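Local coordinates for protein rhamnonate dehydratase (Gibberella zeae PH-1, PDB 3FXG) that probably dehydrates rhamnonate as a magnesium-dependent lyase of the enolase superfamily, at residues G184-P192 with N202-R210. Sequence-based numbering, arbitrary orientation.
Sequences GKVPLPFCP and NVEFLRKHR
Asn202 turns its carboxamide onto the backbone of Phe190 and grips it at two points. Its OD1 accepts from Phe190 N at 3.0 Å, in the amide's own carbonyl plane and on a lone pair. Its ND2 gives an almost straight bond (175°) to Phe190 O, reaching that oxygen from above its carbonyl plane. The pair fixes the amide's rotation, and ND2 has a further partner in Tyr231 OH. Leu188 crosses the amide at about a right angle, with CD1 3.5 Å from Asn202 CG. One turn along the helix, Phe205 holds CG anti to its backbone N (chi1 173°), which places the ring against Pro189. Pro189 CD lies over one face in a CH-pi contact, 3.9 Å from the ring centroid; ND1 of His209 sits over the opposite face, toward the rim. Val186 splits its two methyls: CG1 rests on the face of the His209 imidazole, 4.1 Å from its centroid, and CG2 packs against Leu206 CD2 and Phe205 CE2. Strand 184-187 and the helical segment 202-210 run nearly antiparallel (154°), within a right-handed beta-alpha-beta crossover completed by strand 219-222, in the TIM-barrel domain of the enolase superfamily.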
# COMPACT_ATOMS: atom_id res chain seq x y z
N GLY A 184 -34.28 -14.15 -11.66
CA GLY A 184 -35.11 -13.96 -10.48
C GLY A 184 -34.28 -13.73 -9.23
O GLY A 184 -33.33 -14.47 -8.98
N LYS A 185 -34.63 -12.71 -8.45
CA LYS A 185 -33.91 -12.41 -7.22
C LYS A 185 -34.81 -12.71 -6.03
O LYS A 185 -35.88 -12.12 -5.89
CB LYS A 185 -33.47 -10.95 -7.18
CG LYS A 185 -32.56 -10.61 -5.99
CD LYS A 185 -31.96 -9.20 -6.10
CE LYS A 185 -33.02 -8.12 -5.99
NZ LYS A 185 -32.45 -6.75 -6.17
N VAL A 186 -34.36 -13.61 -5.16
CA VAL A 186 -35.14 -14.00 -3.99
C VAL A 186 -34.58 -13.42 -2.69
O VAL A 186 -33.39 -13.15 -2.58
CB VAL A 186 -35.20 -15.54 -3.87
CG1 VAL A 186 -35.87 -16.13 -5.11
CG2 VAL A 186 -33.81 -16.12 -3.72
N PRO A 187 -35.45 -13.20 -1.70
CA PRO A 187 -35.00 -12.65 -0.42
C PRO A 187 -34.50 -13.76 0.52
O PRO A 187 -35.16 -14.78 0.69
CB PRO A 187 -36.24 -11.94 0.11
CG PRO A 187 -37.35 -12.82 -0.39
CD PRO A 187 -36.93 -13.19 -1.79
N LEU A 188 -33.32 -13.55 1.10
CA LEU A 188 -32.73 -14.51 2.03
C LEU A 188 -33.61 -14.51 3.27
O LEU A 188 -33.86 -13.46 3.86
CB LEU A 188 -31.31 -14.08 2.40
CG LEU A 188 -30.49 -15.10 3.20
CD1 LEU A 188 -30.07 -16.23 2.28
CD2 LEU A 188 -29.26 -14.42 3.79
N PRO A 189 -34.09 -15.69 3.69
CA PRO A 189 -34.96 -15.82 4.86
C PRO A 189 -34.41 -15.66 6.27
O PRO A 189 -35.08 -15.09 7.13
CB PRO A 189 -35.61 -17.18 4.64
CG PRO A 189 -34.50 -17.97 4.01
CD PRO A 189 -33.94 -16.98 3.00
N PHE A 190 -33.20 -16.15 6.54
CA PHE A 190 -32.68 -16.08 7.90
C PHE A 190 -31.38 -15.30 8.09
O PHE A 190 -30.50 -15.33 7.23
CB PHE A 190 -32.55 -17.50 8.44
CG PHE A 190 -33.79 -18.32 8.22
CD1 PHE A 190 -34.95 -18.07 8.95
CD2 PHE A 190 -33.82 -19.29 7.22
CE1 PHE A 190 -36.13 -18.76 8.68
CE2 PHE A 190 -35.00 -19.99 6.95
CZ PHE A 190 -36.15 -19.72 7.68
N CYS A 191 -31.27 -14.62 9.23
CA CYS A 191 -30.11 -13.81 9.56
C CYS A 191 -29.04 -14.61 10.31
O CYS A 191 -29.29 -15.73 10.76
CB CYS A 191 -30.53 -12.60 10.39
SG CYS A 191 -30.94 -12.98 12.12
N PRO A 192 -27.84 -14.04 10.47
CA PRO A 192 -26.74 -14.71 11.17
C PRO A 192 -27.05 -15.17 12.60
O PRO A 192 -26.51 -16.18 13.06
CB PRO A 192 -25.62 -13.67 11.13
CG PRO A 192 -25.88 -12.95 9.84
CD PRO A 192 -27.38 -12.76 9.89
N ASN A 202 -31.08 -21.53 5.05
CA ASN A 202 -30.89 -20.60 3.94
C ASN A 202 -30.42 -21.36 2.71
O ASN A 202 -30.89 -21.13 1.61
CB ASN A 202 -29.84 -19.53 4.29
CG ASN A 202 -30.43 -18.35 5.03
OD1 ASN A 202 -31.58 -17.98 4.81
ND2 ASN A 202 -29.63 -17.73 5.90
N VAL A 203 -29.47 -22.28 2.92
CA VAL A 203 -28.94 -23.07 1.82
C VAL A 203 -30.03 -23.92 1.18
O VAL A 203 -30.15 -23.97 -0.05
CB VAL A 203 -27.79 -23.99 2.30
CG1 VAL A 203 -27.33 -24.90 1.16
CG2 VAL A 203 -26.63 -23.15 2.81
N GLU A 204 -30.83 -24.59 2.01
CA GLU A 204 -31.91 -25.44 1.53
C GLU A 204 -32.93 -24.61 0.75
O GLU A 204 -33.46 -25.07 -0.26
CB GLU A 204 -32.60 -26.13 2.71
CG GLU A 204 -33.82 -26.97 2.34
CD GLU A 204 -33.57 -27.90 1.17
OE1 GLU A 204 -32.43 -28.40 1.03
OE2 GLU A 204 -34.52 -28.15 0.40
N PHE A 205 -33.18 -23.40 1.23
CA PHE A 205 -34.12 -22.48 0.60
C PHE A 205 -33.68 -22.16 -0.83
O PHE A 205 -34.48 -22.23 -1.77
CB PHE A 205 -34.17 -21.18 1.41
CG PHE A 205 -34.97 -20.08 0.77
CD1 PHE A 205 -36.36 -20.11 0.79
CD2 PHE A 205 -34.33 -19.00 0.17
CE1 PHE A 205 -37.11 -19.07 0.23
CE2 PHE A 205 -35.07 -17.96 -0.39
CZ PHE A 205 -36.46 -17.99 -0.36
N LEU A 206 -32.41 -21.81 -0.99
CA LEU A 206 -31.85 -21.48 -2.29
C LEU A 206 -31.76 -22.72 -3.19
O LEU A 206 -31.97 -22.63 -4.39
CB LEU A 206 -30.47 -20.83 -2.12
CG LEU A 206 -30.48 -19.49 -1.39
CD1 LEU A 206 -29.05 -18.97 -1.22
CD2 LEU A 206 -31.33 -18.48 -2.16
N ARG A 207 -31.45 -23.86 -2.60
CA ARG A 207 -31.35 -25.10 -3.36
C ARG A 207 -32.70 -25.44 -3.98
O ARG A 207 -32.78 -25.89 -5.13
CB ARG A 207 -30.91 -26.26 -2.46
CG ARG A 207 -30.65 -27.55 -3.21
CD ARG A 207 -30.84 -28.76 -2.31
NE ARG A 207 -32.24 -28.92 -1.91
CZ ARG A 207 -33.23 -29.23 -2.74
NH1 ARG A 207 -32.98 -29.43 -4.03
NH2 ARG A 207 -34.47 -29.35 -2.29
N LYS A 208 -33.76 -25.24 -3.21
CA LYS A 208 -35.12 -25.52 -3.67
C LYS A 208 -35.46 -24.68 -4.89
O LYS A 208 -36.05 -25.18 -5.85
CB LYS A 208 -36.12 -25.24 -2.54
CG LYS A 208 -37.56 -25.59 -2.90
CD LYS A 208 -38.50 -25.45 -1.70
CE LYS A 208 -38.24 -26.51 -0.64
NZ LYS A 208 -36.90 -26.38 0.02
N HIS A 209 -35.09 -23.41 -4.86
CA HIS A 209 -35.37 -22.53 -5.98
C HIS A 209 -34.55 -22.92 -7.20
O HIS A 209 -35.07 -22.94 -8.32
CB HIS A 209 -35.08 -21.08 -5.59
CG HIS A 209 -36.18 -20.46 -4.78
ND1 HIS A 209 -35.95 -19.80 -3.59
CD2 HIS A 209 -37.51 -20.39 -5.00
CE1 HIS A 209 -37.10 -19.35 -3.12
NE2 HIS A 209 -38.06 -19.70 -3.95
N ARG A 210 -33.28 -23.24 -6.99
CA ARG A 210 -32.42 -23.65 -8.10
C ARG A 210 -33.00 -24.91 -8.74
O ARG A 210 -32.99 -25.06 -9.96
CB ARG A 210 -30.99 -23.94 -7.59
CG ARG A 210 -30.10 -24.64 -8.61
CD ARG A 210 -30.03 -23.88 -9.92
NE ARG A 210 -29.29 -22.63 -9.81
CZ ARG A 210 -29.47 -21.58 -10.61
NH1 ARG A 210 -30.38 -21.63 -11.58
NH2 ARG A 210 -28.74 -20.48 -10.44